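Local coordinates for adapter protein MecA 1 (Bacillus subtilis, PDB 3JTP), which targets unfolded and aggregated proteins, and the competence regulator ComK, to the ClpC protease, this chain being the C-terminal domain that interacts with ClpC, at residues L11-L22 against L59-S69; N28-F37 against Y79-E90. The protein carries 3 engineered substitutions. One frame throughout, in Å; residues are numbered along the deposited sequence.

Interaction 1. Residues L11-L22 against L59-S69; sequences LRFGDFEDVISL and LSIMLEYANES. Engineered in segment 59-69: Met62 (natural residue Leu), Asn67 (natural residue Thr).
Phe13 lays one face of its ring on the methyl of Ala66: CB stands 3.5 Å from the ring centroid and only 8° off the normal, a CH-pi contact. Val19 CG2 covers the opposite face nearer the rim, and Asp18 CB and Leu22 CD1 meet the ring edge, so the phenyl is sandwiched between Val19 of helix 16-24 and Ala66. With CG anti to the carbonyl carbon (chi1 -65°), the ring reaches across to Ala66. Replaced by an alanine, Phe13 would probably leave a gap between Ala66 and Val19 and set Leu22 CD1 free to shift.

On the same side Leu11 spreads its methyls, CD1 against Met62 SD (3.7 Å) and CD2 against Leu63 and Glu68 CG. Met62, engineered from leucine, presses its CG on Leu22 CD1 at a tight 3.5 Å. Ser21 CB sits over one face of the Tyr65 ring.

Arg12 and Asn67, the latter engineered from threonine, pair as antiparallel strand residues, Arg12 N to Asn67 O at 2.7 Å and Asn67 N to Arg12 O at 3.0 Å. The Arg12 chain, extended from CG to NE, brings its guanidinium flat over Asn67 CB, and NH1 makes a weak bond to Glu68 O. One water accepts from Gly14 N and donates to Asp18 OD2 and to Tyr65 O (2.6 Å).

The chemistry is thus divided: apolar packing joins the two helices, backbone pairing adds edge strand 67-68 to the sheet, and the water bridges Gly14 and Asp18 to Tyr65 O across the contact.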
loop_
_atom_site.group_PDB
_atom_site.type_symbol
_atom_site.label_atom_id
_atom_site.label_comp_id
_atom_site.label_asym_id
_atom_site.label_seq_id
_atom_site.Cartn_x
_atom_site.Cartn_y
_atom_site.Cartn_z
ATOM N N LEU A 11 5.326 1.930 -0.558
ATOM C CA LEU A 11 5.666 0.700 -1.266
ATOM C C LEU A 11 5.217 0.826 -2.714
ATOM O O LEU A 11 4.130 1.347 -2.992
ATOM C CB LEU A 11 4.980 -0.500 -0.609
ATOM C CG LEU A 11 5.180 -0.635 0.905
ATOM C CD1 LEU A 11 4.353 -1.781 1.441
ATOM C CD2 LEU A 11 6.643 -0.812 1.275
ATOM N N ARG A 12 6.044 0.367 -3.649
ATOM C CA ARG A 12 5.666 0.477 -5.045
ATOM C C ARG A 12 5.317 -0.869 -5.637
ATOM O O ARG A 12 6.004 -1.881 -5.388
ATOM C CB ARG A 12 6.754 1.141 -5.871
ATOM C CG ARG A 12 7.977 0.279 -6.116
ATOM C CD ARG A 12 8.862 0.935 -7.185
ATOM N NE ARG A 12 10.104 0.194 -7.398
ATOM C CZ ARG A 12 11.092 0.171 -6.517
ATOM N NH1 ARG A 12 10.938 0.837 -5.388
ATOM N NH2 ARG A 12 12.208 -0.524 -6.752
ATOM N N PHE A 13 4.249 -0.871 -6.426
ATOM C CA PHE A 13 3.777 -2.085 -7.087
ATOM C C PHE A 13 3.944 -1.958 -8.587
ATOM O O PHE A 13 3.562 -0.955 -9.168
ATOM C CB PHE A 13 2.298 -2.329 -6.770
ATOM C CG PHE A 13 2.024 -2.613 -5.323
ATOM C CD1 PHE A 13 1.702 -3.896 -4.900
ATOM C CD2 PHE A 13 2.080 -1.592 -4.377
ATOM C CE1 PHE A 13 1.436 -4.158 -3.569
ATOM C CE2 PHE A 13 1.820 -1.853 -3.028
ATOM C CZ PHE A 13 1.498 -3.144 -2.631
ATOM N N GLY A 14 4.488 -2.996 -9.210
ATOM C CA GLY A 14 4.648 -3.012 -10.653
ATOM C C GLY A 14 3.330 -3.044 -11.413
ATOM O O GLY A 14 3.258 -2.584 -12.543
ATOM N N ASP A 15 2.280 -3.594 -10.811
ATOM C CA ASP A 15 0.978 -3.532 -11.460
ATOM C C ASP A 15 -0.197 -3.713 -10.502
ATOM O O ASP A 15 -0.042 -4.183 -9.383
ATOM C CB ASP A 15 0.890 -4.525 -12.622
ATOM C CG ASP A 15 0.882 -5.967 -12.150
ATOM O OD1 ASP A 15 1.229 -6.196 -10.971
ATOM O OD2 ASP A 15 0.535 -6.868 -12.952
ATOM N N PHE A 16 -1.373 -3.324 -10.959
ATOM C CA PHE A 16 -2.552 -3.359 -10.117
ATOM C C PHE A 16 -2.895 -4.751 -9.563
ATOM O O PHE A 16 -3.397 -4.850 -8.449
ATOM C CB PHE A 16 -3.754 -2.761 -10.850
ATOM C CG PHE A 16 -4.852 -2.365 -9.942
ATOM C CD1 PHE A 16 -4.594 -1.531 -8.873
ATOM C CD2 PHE A 16 -6.130 -2.843 -10.132
ATOM C CE1 PHE A 16 -5.595 -1.169 -7.998
ATOM C CE2 PHE A 16 -7.139 -2.490 -9.274
ATOM C CZ PHE A 16 -6.875 -1.643 -8.204
ATOM N N GLU A 17 -2.631 -5.819 -10.315
ATOM C CA GLU A 17 -3.005 -7.149 -9.830
ATOM C C GLU A 17 -2.294 -7.448 -8.523
ATOM O O GLU A 17 -2.858 -8.085 -7.641
ATOM C CB GLU A 17 -2.731 -8.267 -10.850
ATOM C CG GLU A 17 -3.008 -7.889 -12.302
ATOM C CD GLU A 17 -4.459 -7.511 -12.554
ATOM O OE1 GLU A 17 -4.727 -6.812 -13.569
ATOM O OE2 GLU A 17 -5.325 -7.928 -11.741
ATOM N N ASP A 18 -1.061 -6.978 -8.384
ATOM C CA ASP A 18 -0.310 -7.254 -7.171
ATOM C C ASP A 18 -0.886 -6.491 -5.987
ATOM O O ASP A 18 -0.824 -6.973 -4.869
ATOM C CB ASP A 18 1.172 -6.931 -7.350
ATOM C CG ASP A 18 1.877 -7.917 -8.287
ATOM O OD1 ASP A 18 1.300 -8.995 -8.540
ATOM O OD2 ASP A 18 2.990 -7.609 -8.775
ATOM N N VAL A 19 -1.439 -5.305 -6.231
ATOM C CA VAL A 19 -2.171 -4.591 -5.176
ATOM C C VAL A 19 -3.396 -5.400 -4.722
ATOM O O VAL A 19 -3.570 -5.641 -3.536
ATOM C CB VAL A 19 -2.605 -3.181 -5.612
ATOM C CG1 VAL A 19 -3.315 -2.451 -4.442
ATOM C CG2 VAL A 19 -1.376 -2.367 -6.129
ATOM N N ILE A 20 -4.221 -5.841 -5.673
ATOM C CA ILE A 20 -5.388 -6.674 -5.376
ATOM C C ILE A 20 -4.980 -7.932 -4.584
ATOM O O ILE A 20 -5.575 -8.220 -3.546
ATOM C CB ILE A 20 -6.134 -7.090 -6.653
ATOM C CG1 ILE A 20 -6.657 -5.867 -7.403
ATOM C CG2 ILE A 20 -7.314 -8.035 -6.336
ATOM C CD1 ILE A 20 -7.210 -6.229 -8.791
ATOM N N SER A 21 -3.973 -8.662 -5.073
ATOM C CA SER A 21 -3.410 -9.814 -4.352
ATOM C C SER A 21 -3.083 -9.487 -2.911
ATOM O O SER A 21 -3.471 -10.226 -2.016
ATOM C CB SER A 21 -2.144 -10.350 -5.022
ATOM O OG SER A 21 -2.450 -10.971 -6.248
ATOM N N LEU A 22 -2.362 -8.387 -2.680
ATOM C CA LEU A 22 -2.021 -7.997 -1.319
ATOM C C LEU A 22 -3.279 -7.787 -0.497
ATOM O O LEU A 22 -3.360 -8.215 0.652
ATOM C CB LEU A 22 -1.191 -6.726 -1.296
ATOM C CG LEU A 22 -0.132 -6.608 -0.198
ATOM C CD1 LEU A 22 0.131 -5.132 0.107
ATOM C CD2 LEU A 22 -0.498 -7.346 1.062
ATOM N N LEU A 59 4.768 -6.250 7.058
ATOM C CA LEU A 59 5.617 -5.668 6.033
ATOM C C LEU A 59 6.143 -6.735 5.091
ATOM O O LEU A 59 6.098 -6.566 3.876
ATOM C CB LEU A 59 6.796 -4.927 6.668
ATOM C CG LEU A 59 7.664 -4.153 5.678
ATOM C CD1 LEU A 59 6.771 -3.231 4.862
ATOM C CD2 LEU A 59 8.739 -3.357 6.405
ATOM N N SER A 60 6.638 -7.832 5.664
ATOM C CA SER A 60 7.314 -8.872 4.890
ATOM C C SER A 60 6.403 -9.538 3.854
ATOM O O SER A 60 6.877 -9.988 2.812
ATOM C CB SER A 60 7.927 -9.932 5.810
ATOM O OG SER A 60 6.926 -10.811 6.308
ATOM N N ILE A 61 5.101 -9.604 4.129
ATOM C CA ILE A 61 4.178 -10.095 3.110
ATOM C C ILE A 61 3.898 -9.017 2.081
ATOM O O ILE A 61 3.829 -9.298 0.881
ATOM C CB ILE A 61 2.862 -10.608 3.695
ATOM C CG1 ILE A 61 3.094 -11.953 4.384
ATOM C CG2 ILE A 61 1.813 -10.767 2.595
ATOM C CD1 ILE A 61 2.022 -12.299 5.386
ATOM N N MET A 62 3.755 -7.777 2.543
ATOM C CA MET A 62 3.548 -6.678 1.619
ATOM C C MET A 62 4.681 -6.680 0.609
ATOM O O MET A 62 4.460 -6.431 -0.571
ATOM C CB MET A 62 3.458 -5.333 2.351
ATOM C CG MET A 62 2.097 -5.035 2.981
ATOM S SD MET A 62 2.121 -3.480 3.896
ATOM C CE MET A 62 0.442 -2.991 3.874
ATOM N N LEU A 63 5.892 -6.990 1.068
ATOM C CA LEU A 63 7.070 -6.939 0.206
ATOM C C LEU A 63 7.224 -8.137 -0.714
ATOM O O LEU A 63 8.258 -8.280 -1.375
ATOM C CB LEU A 63 8.351 -6.798 1.026
ATOM C CG LEU A 63 8.577 -5.489 1.769
ATOM C CD1 LEU A 63 9.934 -5.534 2.452
ATOM C CD2 LEU A 63 8.478 -4.307 0.815
ATOM N N GLU A 64 6.234 -9.020 -0.749
ATOM C CA GLU A 64 6.248 -10.051 -1.785
ATOM C C GLU A 64 5.578 -9.523 -3.036
ATOM O O GLU A 64 5.873 -9.968 -4.147
ATOM C CB GLU A 64 5.555 -11.319 -1.308
ATOM C CG GLU A 64 6.304 -11.965 -0.189
ATOM C CD GLU A 64 6.156 -13.447 -0.175
ATOM O OE1 GLU A 64 6.838 -14.043 0.668
ATOM O OE2 GLU A 64 5.386 -14.014 -0.990
ATOM N N TYR A 65 4.677 -8.562 -2.834
ATOM C CA TYR A 65 3.942 -7.950 -3.922
ATOM C C TYR A 65 4.480 -6.579 -4.297
ATOM O O TYR A 65 4.137 -6.047 -5.349
ATOM C CB TYR A 65 2.469 -7.888 -3.563
ATOM C CG TYR A 65 1.938 -9.277 -3.423
ATOM C CD1 TYR A 65 1.737 -10.073 -4.549
ATOM C CD2 TYR A 65 1.714 -9.823 -2.184
ATOM C CE1 TYR A 65 1.294 -11.359 -4.448
ATOM C CE2 TYR A 65 1.268 -11.126 -2.066
ATOM C CZ TYR A 65 1.063 -11.882 -3.211
ATOM O OH TYR A 65 0.619 -13.152 -3.101
ATOM N N ALA A 66 5.347 -6.025 -3.460
ATOM C CA ALA A 66 5.876 -4.680 -3.704
ATOM C C ALA A 66 7.344 -4.484 -3.300
ATOM O O ALA A 66 7.980 -5.382 -2.750
ATOM C CB ALA A 66 5.003 -3.656 -3.005
ATOM N N ASN A 67 7.862 -3.283 -3.567
ATOM C CA ASN A 67 9.217 -2.913 -3.185
ATOM C C ASN A 67 9.192 -1.598 -2.407
ATOM O O ASN A 67 8.359 -0.738 -2.675
ATOM C CB ASN A 67 10.073 -2.751 -4.446
ATOM C CG ASN A 67 10.434 -4.095 -5.086
ATOM O OD1 ASN A 67 11.244 -4.852 -4.548
ATOM N ND2 ASN A 67 9.834 -4.390 -6.234
ATOM N N GLU A 68 10.098 -1.428 -1.450
ATOM C CA GLU A 68 10.178 -0.159 -0.741
ATOM C C GLU A 68 10.609 0.946 -1.701
ATOM O O GLU A 68 11.533 0.758 -2.484
ATOM C CB GLU A 68 11.131 -0.266 0.446
ATOM C CG GLU A 68 10.430 -0.646 1.750
ATOM C CD GLU A 68 11.387 -1.194 2.792
ATOM O OE1 GLU A 68 12.027 -2.243 2.522
ATOM O OE2 GLU A 68 11.497 -0.576 3.875
ATOM N N SER A 69 9.914 2.078 -1.679
ATOM C CA SER A 69 10.282 3.178 -2.565
ATOM C C SER A 69 10.787 4.391 -1.790
ATOM O O SER A 69 10.398 4.616 -0.639
ATOM C CB SER A 69 9.101 3.592 -3.450
ATOM O OG SER A 69 9.450 4.669 -4.314
HETATM O O HOH W 1 4.510 -5.585 -7.854
#

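Interaction 2. Residues N28-F37 against Y79-E90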
loop_
_atom_site.group_PDB
_atom_site.type_symbol
_atom_site.label_atom_id
_atom_site.label_comp_id
_atom_site.label_asym_id
_atom_site.label_seq_id
_atom_site.Cartn_x
_atom_site.Cartn_y
_atom_site.Cartn_z
ATOM N N ASN A 28 -4.150 -5.578 5.491
ATOM C CA ASN A 28 -4.389 -4.147 5.446
ATOM C C ASN A 28 -3.954 -3.514 6.758
ATOM O O ASN A 28 -4.733 -3.427 7.721
ATOM C CB ASN A 28 -5.855 -3.863 5.120
ATOM C CG ASN A 28 -6.700 -5.117 5.128
ATOM O OD1 ASN A 28 -7.103 -5.600 6.197
ATOM N ND2 ASN A 28 -6.982 -5.656 3.932
ATOM N N GLY A 29 -2.692 -3.085 6.770
ATOM C CA GLY A 29 -1.972 -2.728 7.974
ATOM C C GLY A 29 -2.333 -1.363 8.476
ATOM O O GLY A 29 -1.650 -0.389 8.172
ATOM N N SER A 30 -3.385 -1.308 9.286
ATOM C CA SER A 30 -4.020 -0.050 9.615
ATOM C C SER A 30 -4.036 0.821 8.360
ATOM O O SER A 30 -4.303 0.300 7.274
ATOM C CB SER A 30 -3.360 0.615 10.822
ATOM O OG SER A 30 -3.671 -0.121 11.998
ATOM N N LYS A 31 -3.732 2.114 8.479
ATOM C CA LYS A 31 -4.002 3.052 7.383
ATOM C C LYS A 31 -3.152 2.834 6.121
ATOM O O LYS A 31 -1.927 2.733 6.178
ATOM C CB LYS A 31 -3.906 4.500 7.865
ATOM C CG LYS A 31 -4.719 4.771 9.121
ATOM C CD LYS A 31 -4.385 6.139 9.711
ATOM C CE LYS A 31 -4.681 6.212 11.211
ATOM N NZ LYS A 31 -4.104 7.455 11.824
ATOM N N THR A 32 -3.831 2.753 4.985
ATOM C CA THR A 32 -3.165 2.664 3.702
ATOM C C THR A 32 -3.813 3.666 2.756
ATOM O O THR A 32 -5.033 3.803 2.743
ATOM C CB THR A 32 -3.231 1.240 3.122
ATOM O OG1 THR A 32 -4.585 0.761 3.152
ATOM C CG2 THR A 32 -2.358 0.304 3.929
ATOM N N THR A 33 -2.987 4.401 2.010
ATOM C CA THR A 33 -3.478 5.262 0.937
ATOM C C THR A 33 -2.821 4.837 -0.375
ATOM O O THR A 33 -1.622 4.553 -0.424
ATOM C CB THR A 33 -3.229 6.769 1.245
ATOM O OG1 THR A 33 -3.926 7.115 2.446
ATOM C CG2 THR A 33 -3.721 7.682 0.094
ATOM N N LEU A 34 -3.620 4.764 -1.432
ATOM C CA LEU A 34 -3.130 4.273 -2.710
ATOM C C LEU A 34 -3.078 5.378 -3.763
ATOM O O LEU A 34 -4.044 6.123 -3.925
ATOM C CB LEU A 34 -4.005 3.102 -3.190
ATOM C CG LEU A 34 -3.614 2.448 -4.519
ATOM C CD1 LEU A 34 -2.398 1.517 -4.370
ATOM C CD2 LEU A 34 -4.810 1.686 -5.094
ATOM N N TYR A 35 -1.947 5.475 -4.465
ATOM C CA TYR A 35 -1.764 6.423 -5.560
ATOM C C TYR A 35 -1.310 5.673 -6.819
ATOM O O TYR A 35 -0.784 4.562 -6.716
ATOM C CB TYR A 35 -0.669 7.456 -5.227
ATOM C CG TYR A 35 -0.930 8.365 -4.052
ATOM C CD1 TYR A 35 -1.325 9.692 -4.228
ATOM C CD2 TYR A 35 -0.751 7.908 -2.759
ATOM C CE1 TYR A 35 -1.551 10.523 -3.134
ATOM C CE2 TYR A 35 -0.975 8.719 -1.672
ATOM C CZ TYR A 35 -1.374 10.014 -1.857
ATOM O OH TYR A 35 -1.591 10.772 -0.737
ATOM N N SER A 36 -1.481 6.279 -7.996
ATOM C CA SER A 36 -0.704 5.859 -9.173
ATOM C C SER A 36 0.273 6.948 -9.546
ATOM O O SER A 36 0.061 8.116 -9.222
ATOM C CB SER A 36 -1.575 5.528 -10.398
ATOM O OG SER A 36 -2.527 6.540 -10.678
ATOM N N PHE A 37 1.332 6.560 -10.250
ATOM C CA PHE A 37 2.340 7.501 -10.679
ATOM C C PHE A 37 3.252 6.830 -11.706
ATOM O O PHE A 37 3.870 5.798 -11.433
ATOM C CB PHE A 37 3.120 8.017 -9.460
ATOM C CG PHE A 37 4.197 9.012 -9.795
ATOM C CD1 PHE A 37 3.872 10.281 -10.257
ATOM C CD2 PHE A 37 5.537 8.687 -9.620
ATOM C CE1 PHE A 37 4.878 11.212 -10.566
ATOM C CE2 PHE A 37 6.548 9.613 -9.924
ATOM C CZ PHE A 37 6.218 10.871 -10.400
ATOM N N TYR A 79 1.942 15.214 -7.998
ATOM C CA TYR A 79 2.106 14.692 -9.350
ATOM C C TYR A 79 1.542 13.267 -9.542
ATOM O O TYR A 79 1.757 12.628 -10.581
ATOM C CB TYR A 79 3.579 14.737 -9.719
ATOM C CG TYR A 79 4.175 16.129 -9.651
ATOM C CD1 TYR A 79 3.889 17.076 -10.629
ATOM C CD2 TYR A 79 5.039 16.492 -8.619
ATOM C CE1 TYR A 79 4.445 18.356 -10.582
ATOM C CE2 TYR A 79 5.597 17.773 -8.559
ATOM C CZ TYR A 79 5.297 18.698 -9.545
ATOM O OH TYR A 79 5.846 19.965 -9.503
ATOM N N GLY A 80 0.818 12.775 -8.540
ATOM C CA GLY A 80 0.198 11.468 -8.635
ATOM C C GLY A 80 -1.318 11.540 -8.596
ATOM O O GLY A 80 -1.902 12.546 -8.189
ATOM N N LYS A 81 -1.969 10.465 -9.024
ATOM C CA LYS A 81 -3.417 10.388 -8.909
ATOM C C LYS A 81 -3.753 9.705 -7.599
ATOM O O LYS A 81 -3.351 8.564 -7.351
ATOM C CB LYS A 81 -4.019 9.609 -10.089
ATOM C CG LYS A 81 -5.502 9.318 -9.948
ATOM C CD LYS A 81 -6.332 10.583 -10.066
ATOM C CE LYS A 81 -7.781 10.301 -9.653
ATOM N NZ LYS A 81 -8.693 11.439 -9.982
ATOM N N LEU A 82 -4.498 10.384 -6.746
ATOM C CA LEU A 82 -4.939 9.768 -5.516
ATOM C C LEU A 82 -6.111 8.857 -5.849
ATOM O O LEU A 82 -7.075 9.280 -6.478
ATOM C CB LEU A 82 -5.333 10.836 -4.503
ATOM C CG LEU A 82 -6.052 10.385 -3.241
ATOM C CD1 LEU A 82 -5.248 9.350 -2.496
ATOM C CD2 LEU A 82 -6.324 11.609 -2.349
ATOM N N ILE A 83 -6.026 7.595 -5.441
ATOM C CA ILE A 83 -7.030 6.613 -5.864
ATOM C C ILE A 83 -7.988 6.311 -4.720
ATOM O O ILE A 83 -9.202 6.466 -4.872
ATOM C CB ILE A 83 -6.362 5.321 -6.458
ATOM C CG1 ILE A 83 -5.499 5.698 -7.662
ATOM C CG2 ILE A 83 -7.412 4.266 -6.851
ATOM C CD1 ILE A 83 -4.434 4.668 -8.021
ATOM N N ILE A 84 -7.437 5.898 -3.577
ATOM C CA ILE A 84 -8.205 5.738 -2.339
ATOM C C ILE A 84 -7.372 6.298 -1.186
ATOM O O ILE A 84 -6.148 6.078 -1.136
ATOM C CB ILE A 84 -8.493 4.245 -2.016
ATOM C CG1 ILE A 84 -9.008 3.503 -3.246
ATOM C CG2 ILE A 84 -9.485 4.119 -0.838
ATOM C CD1 ILE A 84 -10.458 3.792 -3.560
ATOM N N SER A 85 -8.008 7.009 -0.255
ATOM C CA SER A 85 -7.272 7.424 0.940
ATOM C C SER A 85 -7.670 6.650 2.191
ATOM O O SER A 85 -8.827 6.280 2.368
ATOM C CB SER A 85 -7.351 8.935 1.190
ATOM O OG SER A 85 -8.679 9.417 1.148
ATOM N N GLU A 86 -6.672 6.372 3.022
ATOM C CA GLU A 86 -6.877 5.894 4.388
ATOM C C GLU A 86 -7.291 4.420 4.563
ATOM O O GLU A 86 -6.766 3.742 5.446
ATOM C CB GLU A 86 -7.812 6.844 5.165
ATOM C CG GLU A 86 -7.243 8.262 5.321
ATOM C CD GLU A 86 -7.656 8.917 6.622
ATOM O OE1 GLU A 86 -8.553 8.365 7.304
ATOM O OE2 GLU A 86 -7.083 9.978 6.965
ATOM N N HIS A 87 -8.213 3.928 3.743
ATOM C CA HIS A 87 -8.603 2.534 3.853
ATOM C C HIS A 87 -8.481 1.809 2.506
ATOM O O HIS A 87 -9.338 1.013 2.119
ATOM C CB HIS A 87 -9.999 2.455 4.484
ATOM C CG HIS A 87 -10.113 3.288 5.727
ATOM N ND1 HIS A 87 -10.695 4.538 5.741
ATOM C CD2 HIS A 87 -9.640 3.080 6.984
ATOM C CE1 HIS A 87 -10.612 5.049 6.959
ATOM N NE2 HIS A 87 -9.976 4.187 7.730
ATOM N N ALA A 88 -7.376 2.081 1.817
ATOM C CA ALA A 88 -7.179 1.610 0.451
ATOM C C ALA A 88 -7.250 0.092 0.289
ATOM O O ALA A 88 -8.007 -0.399 -0.529
ATOM C CB ALA A 88 -5.871 2.158 -0.120
ATOM N N LEU A 89 -6.490 -0.658 1.075
ATOM C CA LEU A 89 -6.435 -2.108 0.866
ATOM C C LEU A 89 -7.785 -2.774 1.131
ATOM O O LEU A 89 -8.212 -3.635 0.355
ATOM C CB LEU A 89 -5.319 -2.767 1.683
ATOM C CG LEU A 89 -3.883 -2.578 1.184
ATOM C CD1 LEU A 89 -2.951 -3.445 2.003
ATOM C CD2 LEU A 89 -3.716 -2.882 -0.309
ATOM N N GLU A 90 -8.453 -2.361 2.210
ATOM C CA GLU A 90 -9.816 -2.819 2.505
ATOM C C GLU A 90 -10.771 -2.493 1.350
ATOM O O GLU A 90 -11.620 -3.292 0.986
ATOM C CB GLU A 90 -10.360 -2.157 3.790
ATOM C CG GLU A 90 -9.629 -2.492 5.098
ATOM C CD GLU A 90 -8.464 -1.558 5.385
ATOM O OE1 GLU A 90 -8.152 -0.718 4.513
ATOM O OE2 GLU A 90 -7.855 -1.666 6.478
#
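Thr32 grips the start of helix 88-96 twice: its carbonyl O takes the N-H of Ala88 (3.1 Å), and its OG1 takes that of Leu89 in a nearly straight bond (171° at the hydrogen). OG1 stands between the backbone N and the carbonyl carbon (chi1 50°), which turns it toward Leu89 N, in the first turn just past the N-cap residue His87. Thr32 N in turn gives to Glu86 O. On the neighbouring residue, Thr33 OG1 receives Glu86 N at 2.9 Å, while its CG2 packs tightly against Leu82 CD1 (3.4 Å).

Further along, the strands pair antiparallel across a classic beta bulge. Leu34 O accepts from Ile83 N at 2.9 Å and more weakly from Ile84 N, and Leu34 N donates to Ile84 O. The extra residue shifts the register before Tyr35 meets Leu82, whose CD1 lies over one face of the tyrosine ring, toward its rim. Ser36 and Lys81 then close a two-bond pair, and the edge of the Phe37 ring meets Tyr79 O.

At the other end, beside the inverse gamma turn centred on Gly29, Asn28 CB packs on Leu89 CB (3.6 Å) and close to the Glu90 carboxylate. The contact buries Asn28 ND2 without a polar partner in the model.

Strand 31-37 lies between strand 40-46, bonded through Lys31, Thr33 and Tyr35, and the outer strand 81-84. Tyr35 and Phe37 rest on helix 73-79, whereas Leu34 reaches helix 16-24 through Phe16 and Val19, and Leu89 packs on that helix at Leu22 and Ser23.

How the interactions relate
Interactions 1 and 2 are built on one antiparallel sheet, near its two outer strands: interaction 1 holds strand 67-68, interaction 2 holds strand 81-84, and their centres lie about 12 Å apart on opposite sides of the chain's centre. Helix 16-24 connects them. Leu89 CD1 meets Met62 CE at 3.9 Å and Leu22 CD1 at 4.0 Å, while Val19 CG1 reaches Leu34 CD1 at 4.1 Å, joining the two packed regions into a continuous apolar layer. The segments alternate along the chain, so the two contacts interlock parts distant in sequence. Together they hold helices 16-24, 54-65 and 88-96 with the sheet in the ClpC-interacting domain.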